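Local coordinates for protein histidinol-phosphate aminotransferase (Clostridium acetobutylicum, PDB 3FTB) that probably transfers amino groups with pyridoxal 5'-phosphate as cofactor, as expected of a histidinol-phosphate aminotransferase of histidine biosynthesis, at residues I91-S94 / I95-F98; Y108-Y111 / E112-K116; T262-I265 / E266-L270; K342-K345 / K346-F350. One frame throughout, in Å; residues are numbered along the deposited sequence.

Contact 1: residues I91-S94 / I95-F98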
ATOM      1  N   ILE A  91      -9.014   6.569   5.926  1.00 25.79           N
ATOM      2  CA  ILE A  91      -9.936   7.684   5.724  1.00 26.06           C
ATOM      3  C   ILE A  91     -10.832   7.424   4.515  1.00 30.89           C
ATOM      4  O   ILE A  91     -12.064   7.449   4.620  1.00 34.36           O
ATOM      5  CB  ILE A  91      -9.168   9.000   5.505  1.00 39.81           C
ATOM      6  CG1 ILE A  91      -8.359   9.354   6.759  1.00 37.75           C
ATOM      7  CG2 ILE A  91     -10.127  10.125   5.123  1.00 36.58           C
ATOM      8  CD1 ILE A  91      -7.448  10.547   6.583  1.00 33.15           C
ATOM      9  N   GLU A  92     -10.208   7.158   3.370  1.00 25.16           N
ATOM     10  CA  GLU A  92     -10.954   6.810   2.166  1.00 37.89           C
ATOM     11  C   GLU A  92     -11.891   5.625   2.389  1.00 39.17           C
ATOM     12  O   GLU A  92     -13.087   5.720   2.119  1.00 39.04           O
ATOM     13  CB  GLU A  92     -10.010   6.508   0.998  1.00 41.37           C
ATOM     14  CG  GLU A  92     -10.701   5.836  -0.182  1.00 42.38           C
ATOM     15  CD  GLU A  92      -9.839   5.810  -1.425  1.00 54.00           C
ATOM     16  OE1 GLU A  92      -9.098   6.788  -1.650  1.00 63.35           O
ATOM     17  OE2 GLU A  92      -9.904   4.816  -2.179  1.00 57.37           O
ATOM     18  N   LEU A  93     -11.338   4.516   2.883  1.00 36.26           N
ATOM     19  CA  LEU A  93     -12.085   3.264   3.019  1.00 39.80           C
ATOM     20  C   LEU A  93     -13.252   3.342   3.991  1.00 43.31           C
ATOM     21  O   LEU A  93     -14.334   2.822   3.712  1.00 40.88           O
ATOM     22  CB  LEU A  93     -11.163   2.116   3.432  1.00 40.77           C
ATOM     23  CG  LEU A  93     -10.298   1.528   2.320  1.00 38.38           C
ATOM     24  CD1 LEU A  93      -9.269   0.623   2.924  1.00 31.18           C
ATOM     25  CD2 LEU A  93     -11.142   0.786   1.299  1.00 39.41           C
ATOM     26  N   SER A  94     -13.032   3.970   5.139  1.00 38.24           N
ATOM     27  CA  SER A  94     -14.104   4.105   6.111  1.00 34.58           C
ATOM     28  C   SER A  94     -15.229   4.980   5.551  1.00 31.33           C
ATOM     29  O   SER A  94     -16.404   4.769   5.840  1.00 32.55           O
ATOM     30  CB  SER A  94     -13.578   4.644   7.440  1.00 29.42           C
ATOM     31  OG  SER A  94     -12.879   5.861   7.263  1.00 33.30           O
ATOM     32  N   ILE A  95     -14.867   5.947   4.722  1.00 31.46           N
ATOM     33  CA  ILE A  95     -15.864   6.821   4.117  1.00 38.99           C
ATOM     34  C   ILE A  95     -16.525   6.122   2.923  1.00 38.49           C
ATOM     35  O   ILE A  95     -17.676   6.414   2.574  1.00 30.87           O
ATOM     36  CB  ILE A  95     -15.245   8.181   3.706  1.00 34.10           C
ATOM     37  CG1 ILE A  95     -14.864   8.996   4.948  1.00 27.45           C
ATOM     38  CG2 ILE A  95     -16.200   8.977   2.814  1.00 33.92           C
ATOM     39  CD1 ILE A  95     -14.026  10.231   4.633  1.00 14.18           C
ATOM     40  N   SER A  96     -15.803   5.179   2.321  1.00 37.37           N
ATOM     41  CA  SER A  96     -16.318   4.417   1.182  1.00 40.36           C
ATOM     42  C   SER A  96     -17.519   3.561   1.560  1.00 40.54           C
ATOM     43  O   SER A  96     -18.235   3.067   0.687  1.00 41.45           O
ATOM     44  CB  SER A  96     -15.224   3.525   0.579  1.00 33.66           C
ATOM     45  OG  SER A  96     -15.017   2.345   1.348  1.00 33.66           O
ATOM     46  N   LEU A  97     -17.742   3.408   2.865  1.00 36.15           N
ATOM     47  CA  LEU A  97     -18.751   2.491   3.383  1.00 28.81           C
ATOM     48  C   LEU A  97     -20.150   3.092   3.420  1.00 36.91           C
ATOM     49  O   LEU A  97     -21.141   2.357   3.480  1.00 29.46           O
ATOM     50  CB  LEU A  97     -18.383   2.055   4.795  1.00 25.62           C
ATOM     51  CG  LEU A  97     -16.979   1.508   5.004  1.00 30.92           C
ATOM     52  CD1 LEU A  97     -16.887   0.832   6.364  1.00 33.93           C
ATOM     53  CD2 LEU A  97     -16.607   0.536   3.871  1.00 23.02           C
ATOM     54  N   PHE A  98     -20.241   4.419   3.395  1.00 38.59           N
ATOM     55  CA  PHE A  98     -21.531   5.082   3.593  1.00 39.63           C
ATOM     56  C   PHE A  98     -22.004   5.845   2.371  1.00 33.53           C
ATOM     57  O   PHE A  98     -21.218   6.145   1.476  1.00 29.65           O
ATOM     58  CB  PHE A  98     -21.470   6.000   4.809  1.00 35.40           C
ATOM     59  CG  PHE A  98     -20.788   5.374   5.971  1.00 35.48           C
ATOM     60  CD1 PHE A  98     -21.433   4.414   6.722  1.00 30.13           C
ATOM     61  CD2 PHE A  98     -19.482   5.706   6.287  1.00 30.16           C
ATOM     62  CE1 PHE A  98     -20.798   3.814   7.793  1.00 33.59           C
ATOM     63  CE2 PHE A  98     -18.844   5.115   7.350  1.00 32.24           C
ATOM     64  CZ  PHE A  98     -19.498   4.159   8.106  1.00 34.70           C
TER

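Contact 2: residues Y108-Y111 / E112-K116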
ATOM      1  N   TYR A 108      -9.442  18.784   7.103  1.00 25.86           N
ATOM      2  CA  TYR A 108      -8.514  18.168   6.158  1.00 24.37           C
ATOM      3  C   TYR A 108      -9.210  17.829   4.839  1.00 32.16           C
ATOM      4  O   TYR A 108     -10.202  17.083   4.816  1.00 31.47           O
ATOM      5  CB  TYR A 108      -7.938  16.924   6.814  1.00 21.64           C
ATOM      6  CG  TYR A 108      -6.843  16.212   6.067  1.00 23.24           C
ATOM      7  CD1 TYR A 108      -5.727  16.890   5.620  1.00 27.01           C
ATOM      8  CD2 TYR A 108      -6.911  14.834   5.849  1.00 32.75           C
ATOM      9  CE1 TYR A 108      -4.713  16.225   4.941  1.00 40.33           C
ATOM     10  CE2 TYR A 108      -5.894  14.158   5.183  1.00 33.83           C
ATOM     11  CZ  TYR A 108      -4.798  14.858   4.730  1.00 44.79           C
ATOM     12  OH  TYR A 108      -3.793  14.185   4.065  1.00 51.37           O
ATOM     13  N   ALA A 109      -8.684  18.388   3.750  1.00 32.41           N
ATOM     14  CA  ALA A 109      -9.263  18.260   2.410  1.00 29.36           C
ATOM     15  C   ALA A 109      -9.708  16.844   2.049  1.00 34.13           C
ATOM     16  O   ALA A 109     -10.736  16.672   1.402  1.00 33.08           O
ATOM     17  CB  ALA A 109      -8.287  18.771   1.369  1.00 31.32           C
ATOM     18  N   GLU A 110      -8.926  15.848   2.463  1.00 44.76           N
ATOM     19  CA  GLU A 110      -9.178  14.444   2.112  1.00 53.26           C
ATOM     20  C   GLU A 110     -10.546  13.863   2.536  1.00 47.56           C
ATOM     21  O   GLU A 110     -11.021  12.896   1.934  1.00 38.92           O
ATOM     22  CB  GLU A 110      -8.033  13.536   2.605  1.00 65.55           C
ATOM     23  CG  GLU A 110      -8.447  12.055   2.755  1.00 89.99           C
ATOM     24  CD  GLU A 110      -7.279  11.059   2.803  1.00101.34           C
ATOM     25  OE1 GLU A 110      -6.356  11.251   3.623  1.00109.99           O
ATOM     26  OE2 GLU A 110      -7.300  10.066   2.035  1.00 93.57           O
ATOM     27  N   TYR A 111     -11.188  14.424   3.558  1.00 44.57           N
ATOM     28  CA  TYR A 111     -12.498  13.889   3.927  1.00 40.24           C
ATOM     29  C   TYR A 111     -13.462  13.992   2.737  1.00 41.84           C
ATOM     30  O   TYR A 111     -14.029  12.987   2.315  1.00 26.84           O
ATOM     31  CB  TYR A 111     -13.093  14.561   5.172  1.00 33.88           C
ATOM     32  CG  TYR A 111     -12.185  14.624   6.383  1.00 26.76           C
ATOM     33  CD1 TYR A 111     -11.120  13.744   6.530  1.00 25.58           C
ATOM     34  CD2 TYR A 111     -12.409  15.550   7.392  1.00 29.49           C
ATOM     35  CE1 TYR A 111     -10.287  13.796   7.637  1.00 24.15           C
ATOM     36  CE2 TYR A 111     -11.575  15.614   8.510  1.00 29.67           C
ATOM     37  CZ  TYR A 111     -10.515  14.729   8.622  1.00 31.62           C
ATOM     38  OH  TYR A 111      -9.686  14.780   9.721  1.00 33.72           O
ATOM     39  N   GLU A 112     -13.624  15.202   2.198  1.00 46.59           N
ATOM     40  CA  GLU A 112     -14.549  15.470   1.088  1.00 42.71           C
ATOM     41  C   GLU A 112     -14.075  14.956  -0.276  1.00 37.84           C
ATOM     42  O   GLU A 112     -14.888  14.552  -1.119  1.00 35.12           O
ATOM     43  CB  GLU A 112     -14.834  16.971   0.978  1.00 43.76           C
ATOM     44  CG  GLU A 112     -15.769  17.324  -0.173  1.00 46.13           C
ATOM     45  CD  GLU A 112     -15.853  18.811  -0.445  1.00 50.19           C
ATOM     46  OE1 GLU A 112     -15.086  19.575   0.179  1.00 55.11           O
ATOM     47  OE2 GLU A 112     -16.688  19.212  -1.287  1.00 45.87           O
ATOM     48  N   ILE A 113     -12.768  15.007  -0.505  1.00 38.93           N
ATOM     49  CA  ILE A 113     -12.188  14.445  -1.713  1.00 41.54           C
ATOM     50  C   ILE A 113     -12.655  13.003  -1.853  1.00 41.71           C
ATOM     51  O   ILE A 113     -13.230  12.615  -2.868  1.00 44.77           O
ATOM     52  CB  ILE A 113     -10.662  14.402  -1.623  1.00 40.70           C
ATOM     53  CG1 ILE A 113     -10.086  15.814  -1.559  1.00 49.53           C
ATOM     54  CG2 ILE A 113     -10.079  13.611  -2.796  1.00 36.16           C
ATOM     55  CD1 ILE A 113      -8.594  15.836  -1.243  1.00 56.08           C
ATOM     56  N   ASN A 114     -12.399  12.216  -0.813  1.00 39.90           N
ATOM     57  CA  ASN A 114     -12.718  10.789  -0.824  1.00 42.11           C
ATOM     58  C   ASN A 114     -14.203  10.506  -0.920  1.00 38.57           C
ATOM     59  O   ASN A 114     -14.623   9.603  -1.640  1.00 51.76           O
ATOM     60  CB  ASN A 114     -12.115  10.093   0.391  1.00 36.26           C
ATOM     61  CG  ASN A 114     -10.629   9.876   0.241  1.00 42.43           C
ATOM     62  OD1 ASN A 114      -9.857  10.155   1.150  1.00 40.58           O
ATOM     63  ND2 ASN A 114     -10.215   9.392  -0.925  1.00 50.04           N
ATOM     64  N   ALA A 115     -14.995  11.284  -0.192  1.00 29.27           N
ATOM     65  CA  ALA A 115     -16.443  11.205  -0.299  1.00 31.22           C
ATOM     66  C   ALA A 115     -16.876  11.266  -1.759  1.00 26.84           C
ATOM     67  O   ALA A 115     -17.511  10.335  -2.255  1.00 26.36           O
ATOM     68  CB  ALA A 115     -17.115  12.322   0.519  1.00 28.88           C
ATOM     69  N   LYS A 116     -16.535  12.363  -2.436  1.00 36.12           N
ATOM     70  CA  LYS A 116     -16.802  12.497  -3.869  1.00 38.95           C
ATOM     71  C   LYS A 116     -16.233  11.307  -4.642  1.00 43.15           C
ATOM     72  O   LYS A 116     -16.881  10.780  -5.542  1.00 55.60           O
ATOM     73  CB  LYS A 116     -16.249  13.822  -4.417  1.00 39.62           C
ATOM     74  CG  LYS A 116     -16.860  15.066  -3.761  1.00 46.35           C
ATOM     75  CD  LYS A 116     -16.865  16.308  -4.677  1.00 45.63           C
ATOM     76  CE  LYS A 116     -15.488  16.935  -4.804  1.00 36.67           C
ATOM     77  NZ  LYS A 116     -15.541  18.417  -4.976  1.00 31.59           N
TER
HETATM   78  O   HOH W   1     -13.324  18.010   4.194  1.00 34.58           O

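Contact 3: residues T262-I265 / E266-L270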
ATOM      1  N   THR A 262       8.829   4.600  24.487  1.00 46.08           N
ATOM      2  CA  THR A 262       8.327   5.607  25.420  1.00 44.62           C
ATOM      3  C   THR A 262       9.253   6.817  25.544  1.00 36.29           C
ATOM      4  O   THR A 262       8.789   7.927  25.788  1.00 35.66           O
ATOM      5  CB  THR A 262       8.043   5.008  26.837  1.00 36.87           C
ATOM      6  OG1 THR A 262       8.995   3.977  27.128  1.00 27.89           O
ATOM      7  CG2 THR A 262       6.657   4.401  26.885  1.00 34.91           C
ATOM      8  N   ASN A 263      10.555   6.608  25.379  1.00 38.14           N
ATOM      9  CA  ASN A 263      11.504   7.715  25.526  1.00 46.04           C
ATOM     10  C   ASN A 263      11.642   8.616  24.287  1.00 50.18           C
ATOM     11  O   ASN A 263      12.192   9.718  24.363  1.00 47.01           O
ATOM     12  CB  ASN A 263      12.860   7.218  26.030  1.00 45.92           C
ATOM     13  CG  ASN A 263      12.818   6.817  27.498  1.00 58.54           C
ATOM     14  OD1 ASN A 263      12.283   7.546  28.339  1.00 62.12           O
ATOM     15  ND2 ASN A 263      13.376   5.651  27.813  1.00 63.52           N
ATOM     16  N   TYR A 264      11.138   8.142  23.153  1.00 53.89           N
ATOM     17  CA  TYR A 264      10.984   8.988  21.981  1.00 48.02           C
ATOM     18  C   TYR A 264       9.706   9.784  22.171  1.00 41.19           C
ATOM     19  O   TYR A 264       9.632  10.970  21.834  1.00 48.26           O
ATOM     20  CB  TYR A 264      10.879   8.155  20.701  1.00 45.86           C
ATOM     21  CG  TYR A 264      10.561   8.987  19.481  1.00 35.39           C
ATOM     22  CD1 TYR A 264      11.574   9.548  18.722  1.00 28.15           C
ATOM     23  CD2 TYR A 264       9.245   9.238  19.109  1.00 36.56           C
ATOM     24  CE1 TYR A 264      11.292  10.315  17.612  1.00 39.84           C
ATOM     25  CE2 TYR A 264       8.951  10.016  18.001  1.00 39.28           C
ATOM     26  CZ  TYR A 264       9.982  10.549  17.257  1.00 44.31           C
ATOM     27  OH  TYR A 264       9.713  11.325  16.151  1.00 45.62           O
ATOM     28  N   ILE A 265       8.701   9.117  22.728  1.00 34.41           N
ATOM     29  CA  ILE A 265       7.412   9.744  22.972  1.00 44.80           C
ATOM     30  C   ILE A 265       7.447  10.832  24.064  1.00 51.40           C
ATOM     31  O   ILE A 265       6.642  11.755  24.042  1.00 50.46           O
ATOM     32  CB  ILE A 265       6.339   8.674  23.287  1.00 39.17           C
ATOM     33  CG1 ILE A 265       6.183   7.726  22.090  1.00 36.31           C
ATOM     34  CG2 ILE A 265       5.002   9.327  23.646  1.00 38.67           C
ATOM     35  CD1 ILE A 265       5.382   6.443  22.377  1.00 31.49           C
ATOM     36  N   GLU A 266       8.381  10.737  25.005  1.00 57.82           N
ATOM     37  CA  GLU A 266       8.437  11.695  26.114  1.00 56.18           C
ATOM     38  C   GLU A 266       9.315  12.900  25.797  1.00 45.37           C
ATOM     39  O   GLU A 266       9.057  14.026  26.247  1.00 40.16           O
ATOM     40  CB  GLU A 266       8.951  11.010  27.380  1.00 66.32           C
ATOM     41  CG  GLU A 266       8.005   9.982  27.968  1.00 72.64           C
ATOM     42  CD  GLU A 266       8.617   9.262  29.153  1.00 81.35           C
ATOM     43  OE1 GLU A 266       7.851   8.695  29.962  1.00 84.10           O
ATOM     44  OE2 GLU A 266       9.863   9.267  29.277  1.00 82.16           O
ATOM     45  N   GLU A 267      10.372  12.644  25.038  1.00 37.55           N
ATOM     46  CA  GLU A 267      11.262  13.697  24.589  1.00 45.39           C
ATOM     47  C   GLU A 267      10.487  14.594  23.615  1.00 38.93           C
ATOM     48  O   GLU A 267      10.743  15.794  23.494  1.00 34.57           O
ATOM     49  CB  GLU A 267      12.489  13.075  23.911  1.00 55.23           C
ATOM     50  CG  GLU A 267      13.644  14.042  23.655  1.00 69.15           C
ATOM     51  CD  GLU A 267      14.472  13.668  22.429  1.00 69.65           C
ATOM     52  OE1 GLU A 267      14.899  14.590  21.696  1.00 74.89           O
ATOM     53  OE2 GLU A 267      14.686  12.460  22.196  1.00 57.87           O
ATOM     54  N   SER A 268       9.513  13.994  22.941  1.00 40.23           N
ATOM     55  CA  SER A 268       8.694  14.698  21.964  1.00 43.42           C
ATOM     56  C   SER A 268       7.662  15.599  22.660  1.00 49.97           C
ATOM     57  O   SER A 268       7.550  16.785  22.343  1.00 56.53           O
ATOM     58  CB  SER A 268       8.027  13.694  21.006  1.00 35.49           C
ATOM     59  OG  SER A 268       8.995  13.021  20.207  1.00 33.25           O
ATOM     60  N   LEU A 269       6.911  15.039  23.606  1.00 47.37           N
ATOM     61  CA  LEU A 269       6.022  15.844  24.449  1.00 47.46           C
ATOM     62  C   LEU A 269       6.784  16.999  25.098  1.00 48.88           C
ATOM     63  O   LEU A 269       6.294  18.127  25.167  1.00 52.86           O
ATOM     64  CB  LEU A 269       5.377  14.977  25.533  1.00 43.13           C
ATOM     65  CG  LEU A 269       3.990  14.404  25.226  1.00 41.21           C
ATOM     66  CD1 LEU A 269       3.635  14.545  23.753  1.00 26.93           C
ATOM     67  CD2 LEU A 269       3.883  12.954  25.683  1.00 44.01           C
ATOM     68  N   LEU A 270       7.987  16.699  25.574  1.00 45.89           N
ATOM     69  CA  LEU A 270       8.860  17.697  26.170  1.00 46.47           C
ATOM     70  C   LEU A 270       9.011  18.863  25.191  1.00 49.47           C
ATOM     71  O   LEU A 270       9.113  20.034  25.579  1.00 51.32           O
ATOM     72  CB  LEU A 270      10.224  17.065  26.457  1.00 45.24           C
ATOM     73  CG  LEU A 270      10.783  17.193  27.873  1.00 46.18           C
ATOM     74  CD1 LEU A 270      12.302  17.135  27.843  1.00 46.12           C
ATOM     75  CD2 LEU A 270      10.301  18.475  28.544  1.00 40.99           C
TER

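Contact 4: residues K342-K345 / K346-F350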
ATOM      1  N   LYS A 342       7.717  23.639  14.836  1.00 40.21           N
ATOM      2  CA  LYS A 342       8.881  22.764  14.836  1.00 30.02           C
ATOM      3  C   LYS A 342       9.684  22.989  16.098  1.00 34.56           C
ATOM      4  O   LYS A 342       9.140  23.388  17.127  1.00 28.28           O
ATOM      5  CB  LYS A 342       9.755  23.058  13.616  1.00 31.54           C
ATOM      6  CG  LYS A 342       8.974  23.045  12.322  1.00 39.75           C
ATOM      7  CD  LYS A 342       9.812  23.468  11.141  1.00 43.02           C
ATOM      8  CE  LYS A 342       9.043  23.276   9.846  1.00 44.04           C
ATOM      9  NZ  LYS A 342       8.899  21.838   9.505  1.00 49.60           N
ATOM     10  N   ASP A 343      10.987  22.739  16.006  1.00 42.12           N
ATOM     11  CA  ASP A 343      11.914  23.010  17.097  1.00 36.27           C
ATOM     12  C   ASP A 343      12.236  24.514  17.209  1.00 45.78           C
ATOM     13  O   ASP A 343      12.132  25.266  16.236  1.00 41.94           O
ATOM     14  CB  ASP A 343      13.193  22.208  16.891  1.00 30.86           C
ATOM     15  CG  ASP A 343      13.804  22.428  15.515  1.00 34.78           C
ATOM     16  OD1 ASP A 343      14.855  23.096  15.430  1.00 42.03           O
ATOM     17  OD2 ASP A 343      13.236  21.941  14.515  1.00 32.94           O
ATOM     18  N   GLU A 344      12.627  24.936  18.408  1.00 53.66           N
ATOM     19  CA  GLU A 344      12.906  26.339  18.710  1.00 51.56           C
ATOM     20  C   GLU A 344      13.807  27.049  17.686  1.00 45.89           C
ATOM     21  O   GLU A 344      13.564  28.201  17.319  1.00 39.94           O
ATOM     22  CB  GLU A 344      13.491  26.446  20.129  1.00 55.08           C
ATOM     23  CG  GLU A 344      13.645  27.877  20.666  1.00 62.16           C
ATOM     24  CD  GLU A 344      13.407  27.975  22.177  1.00 58.95           C
ATOM     25  OE1 GLU A 344      12.958  26.978  22.781  1.00 64.16           O
ATOM     26  OE2 GLU A 344      13.656  29.049  22.765  1.00 50.11           O
ATOM     27  N   LYS A 345      14.844  26.365  17.223  1.00 47.01           N
ATOM     28  CA  LYS A 345      15.802  26.980  16.303  1.00 53.58           C
ATOM     29  C   LYS A 345      15.183  27.366  14.956  1.00 51.91           C
ATOM     30  O   LYS A 345      15.332  28.498  14.497  1.00 51.60           O
ATOM     31  CB  LYS A 345      16.992  26.051  16.074  1.00 63.49           C
ATOM     32  CG  LYS A 345      18.241  26.755  15.568  1.00 71.73           C
ATOM     33  CD  LYS A 345      19.309  25.751  15.151  1.00 77.02           C
ATOM     34  CE  LYS A 345      20.711  26.339  15.256  1.00 78.83           C
ATOM     35  NZ  LYS A 345      21.165  26.407  16.680  1.00 78.01           N
ATOM     36  N   LYS A 346      14.501  26.418  14.318  1.00 46.65           N
ATOM     37  CA  LYS A 346      13.789  26.701  13.071  1.00 42.72           C
ATOM     38  C   LYS A 346      12.674  27.732  13.269  1.00 42.81           C
ATOM     39  O   LYS A 346      12.423  28.573  12.400  1.00 44.71           O
ATOM     40  CB  LYS A 346      13.212  25.411  12.465  1.00 38.58           C
ATOM     41  CG  LYS A 346      14.270  24.421  11.976  1.00 38.42           C
ATOM     42  CD  LYS A 346      13.681  23.411  10.996  1.00 42.34           C
ATOM     43  CE  LYS A 346      14.648  22.282  10.710  1.00 34.39           C
ATOM     44  NZ  LYS A 346      14.949  21.530  11.957  1.00 44.72           N
ATOM     45  N   ASN A 347      12.011  27.652  14.423  1.00 40.68           N
ATOM     46  CA  ASN A 347      10.907  28.534  14.774  1.00 32.41           C
ATOM     47  C   ASN A 347      11.341  29.991  14.959  1.00 39.34           C
ATOM     48  O   ASN A 347      10.661  30.920  14.518  1.00 36.63           O
ATOM     49  CB  ASN A 347      10.219  28.022  16.045  1.00 33.85           C
ATOM     50  CG  ASN A 347       9.208  26.919  15.763  1.00 34.49           C
ATOM     51  OD1 ASN A 347       9.003  26.521  14.609  1.00 34.21           O
ATOM     52  ND2 ASN A 347       8.564  26.429  16.815  1.00 30.85           N
ATOM     53  N   THR A 348      12.470  30.193  15.627  1.00 40.69           N
ATOM     54  CA  THR A 348      12.975  31.540  15.829  1.00 43.95           C
ATOM     55  C   THR A 348      13.385  32.130  14.482  1.00 49.38           C
ATOM     56  O   THR A 348      13.166  33.306  14.210  1.00 44.63           O
ATOM     57  CB  THR A 348      14.159  31.551  16.807  1.00 48.53           C
ATOM     58  OG1 THR A 348      13.719  31.111  18.101  1.00 47.30           O
ATOM     59  CG2 THR A 348      14.746  32.954  16.919  1.00 48.63           C
ATOM     60  N   LYS A 349      13.963  31.293  13.628  1.00 55.22           N
ATOM     61  CA  LYS A 349      14.318  31.716  12.280  1.00 50.45           C
ATOM     62  C   LYS A 349      13.055  32.130  11.531  1.00 47.01           C
ATOM     63  O   LYS A 349      12.982  33.215  10.952  1.00 37.96           O
ATOM     64  CB  LYS A 349      15.017  30.578  11.538  1.00 43.64           C
ATOM     65  CG  LYS A 349      15.873  31.042  10.375  1.00 44.82           C
ATOM     66  CD  LYS A 349      16.185  29.907   9.421  1.00 42.26           C
ATOM     67  CE  LYS A 349      17.252  30.318   8.416  1.00 51.12           C
ATOM     68  NZ  LYS A 349      18.507  30.803   9.072  1.00 45.57           N
ATOM     69  N   PHE A 350      12.063  31.246  11.546  1.00 45.54           N
ATOM     70  CA  PHE A 350      10.749  31.518  10.963  1.00 41.81           C
ATOM     71  C   PHE A 350      10.164  32.887  11.367  1.00 44.97           C
ATOM     72  O   PHE A 350       9.768  33.690  10.510  1.00 39.22           O
ATOM     73  CB  PHE A 350       9.780  30.398  11.361  1.00 39.82           C
ATOM     74  CG  PHE A 350       8.377  30.627  10.897  1.00 43.53           C
ATOM     75  CD1 PHE A 350       8.040  30.462   9.555  1.00 41.66           C
ATOM     76  CD2 PHE A 350       7.390  31.017  11.797  1.00 45.26           C
ATOM     77  CE1 PHE A 350       6.744  30.676   9.116  1.00 36.81           C
ATOM     78  CE2 PHE A 350       6.087  31.235  11.366  1.00 42.12           C
ATOM     79  CZ  PHE A 350       5.766  31.064  10.022  1.00 42.46           C
TER

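Contact 1: residues I91-S94 / I95-F98
Ser96 folds its hydroxyl back onto the carbonyl of Leu93 at the C-terminal end of helix 87-95, where the chain enters a type I beta turn, Ile95 to Phe98, on its way to strand 100-105. The side-chain bond is short, Ser96 OG lying 2.5 Å from Leu93 O, and bent, with a C=O...O angle of 122°. A chi1 of 78° places OG between its own backbone N and carbonyl carbon, which turns it back over the helix end; Lys241 NZ is its second polar partner. Among the backbone bonds, Ser96 N gives its stronger one to Glu92 O at 2.8 Å and a weak one to Leu93 O, so Leu93 O is gripped twice by the same residue. Ile95 N closes a regular helical turn on Ile91 O at 3.2 Å. Apolar contact follows: Ile91 and Ile95 run alongside each other down the helix flank, with Ile91 CG2 3.9 Å from Ile95 CD1, and both pack on helix 110-117. Glu92 is held elsewhere, by a salt bridge to Lys117, a bond to His118 and a weak one to Asn243 of the second subunit. Ser94 OG bonds back to Ile90 O. Within the turn, Leu97 CB sits over the centre of the Phe98 ring, 3.9 Å above its plane.

Contact 2: residues Y108-Y111 / E112-K116
The Glu110 carboxylate and Asn114 amide, one helical turn apart, have their planes turned 38° against each other, though the carboxylate is poorly ordered and the detail of their meeting is doubtful. Of the two aromatic rings nearby, that of Tyr111 has Tyr108 O over one face, 3.5 Å above its plane and displaced toward the rim. The Tyr108 ring carries the backbone N of Glu110 over one face, again off-centre, and meets Tyr111 CE1 at its edge, in plane. At the far end of its ring Tyr111 OH bonds to Asp183, an aspartate that probably faces the pyridine nitrogen of the cofactor, as its counterpart does in related aminotransferases. All this belongs to the beta-alpha-beta unit of strand 100-105, helix 110-117 and strand 121-126, in which the helix packs against the large mixed sheet. Tyr111 N bonds to Tyr108 O at 3.1 Å, and a water links Tyr108 O to Glu112 N by two weak bonds. Further on, Ile113 N reaches Ala109 O at 3.2 Å and Asn114 N reaches Glu110 O at 3.1 Å. Ala115 N completes the next turn on Tyr111 O at 3.2 Å. On the exposed flank a chi1 of -65° sets CG1 of Ile113 beside its own backbone N and lays that branch back along Ala109, with Ile113 CD1 3.9 Å from Ala109 CB. Lys116 NZ leans toward Glu112 OE2, a long salt bridge of 3.9 Å.

Contact 3: residues T262-I265 / E266-L270
Ser268 stands over the ring of Tyr264, its OG 3.7 Å above the plane and displaced toward the rim on the side of Tyr264 CE2. The ring swings there because CG of Tyr264 lies anti to the backbone N, chi1 173°. The hydroxyl is not spent on the ring: Ser268 OG donates to Tyr264 O at 2.7 Å, the donor only moderately tilted from the carbonyl plane, and a chi1 of -66° sets OG beside its own backbone N, from where it reaches that carbonyl. Ser268 N adds a weak bond to the same oxygen. The other end of the Tyr264 ring is anchored by OH on Gly39 O. Asn263 and Glu266 extend alongside one another on the exposed flank, the amide and carboxylate planes 65° apart. Behind the carboxylate, Glu266 CG rests 3.1 Å from Thr262 O. Ile265 and Leu269 make a looser apolar pair, with Ile265 CG2 4.3 Å from Leu269 CD2, and that CD2 also lies 3.4 Å from Ile265 O. The backbone bonds of Glu266 N to Thr262 O and Leu269 N to Ile265 O are weak. A serine hydroxyl returned to the carbonyl four residues earlier is a familiar intrahelical bond; here it lies in the first turns of the long helix 262-285, which, as in related aminotransferases, probably leads from the large domain toward the small one.

Contact 4: residues K342-K345 / K346-F350
Lys346 runs extended past Asp343 and bends only at its last torsion. Its CB starts 3.9 Å from Asp343 O; CG then passes the carboxylate, 3.7 Å from Asp343 OD2 and about as far from OD1. CD lies 3.9 Å from CD of Lys342, whose aliphatic chain passes at a slant. CE passes OD2 more loosely, and a final turn, chi4 62°, brings NZ back to Asp343 OD2 at 3.1 Å. This salt bridge uses the syn side of the oxygen, with NZ 19° out of the carboxylate plane. Asp343 is the N-cap of helix 344-359; a chi1 of 53° holds its CG between the backbone N and carbonyl carbon and carries the acid over the first turn, where it meets the lysine three residues on. Its negative charge close to the helix N terminus would probably also suit the helix dipole. The first turn is joined by Asn347 N to Asp343 O at 3.0 Å. The Asn347 amide reaches back past the cap, its OD1 accepting from Lys342 N at 3.2 Å as well as bonding to Tyr31, while ND2 is taken by Glu275; this buried amide is thus fixed at both ends. Glu344 O is gripped from opposite faces of its plane, by Thr348 N at 2.8 Å and by Thr348 OG1 at 3.0 Å. That hydroxyl also bonds to Arg278 of helix 262-285, and Lys342 O accepts from Trp271 NE1 of the same helix.

In the fold
From the N terminus onward the four contacts follow in series. Each closes only a turn of helix or helix end, and none encloses or crosses another. Contacts 1 and 2 touch, their centres 10 Å apart: Ile95 CD1 packs on Tyr111 O, so helices 87-95 and 110-117 pack together on the large mixed sheet, with a bound phosphate ion, probably from the crystallisation liquor, about 5 to 6 Å from the side chains of Glu110 and Ile91. Contact 3 starts helix 262-285 on the opposite side of the chain's centre, about 32 Å between centres from both. Contact 4 opens helix 344-359 after strand 336-340 of the smaller sheet; its nearest atoms lie about 8 Å from contact 3, and later residues of helix 262-285 bridge the interval.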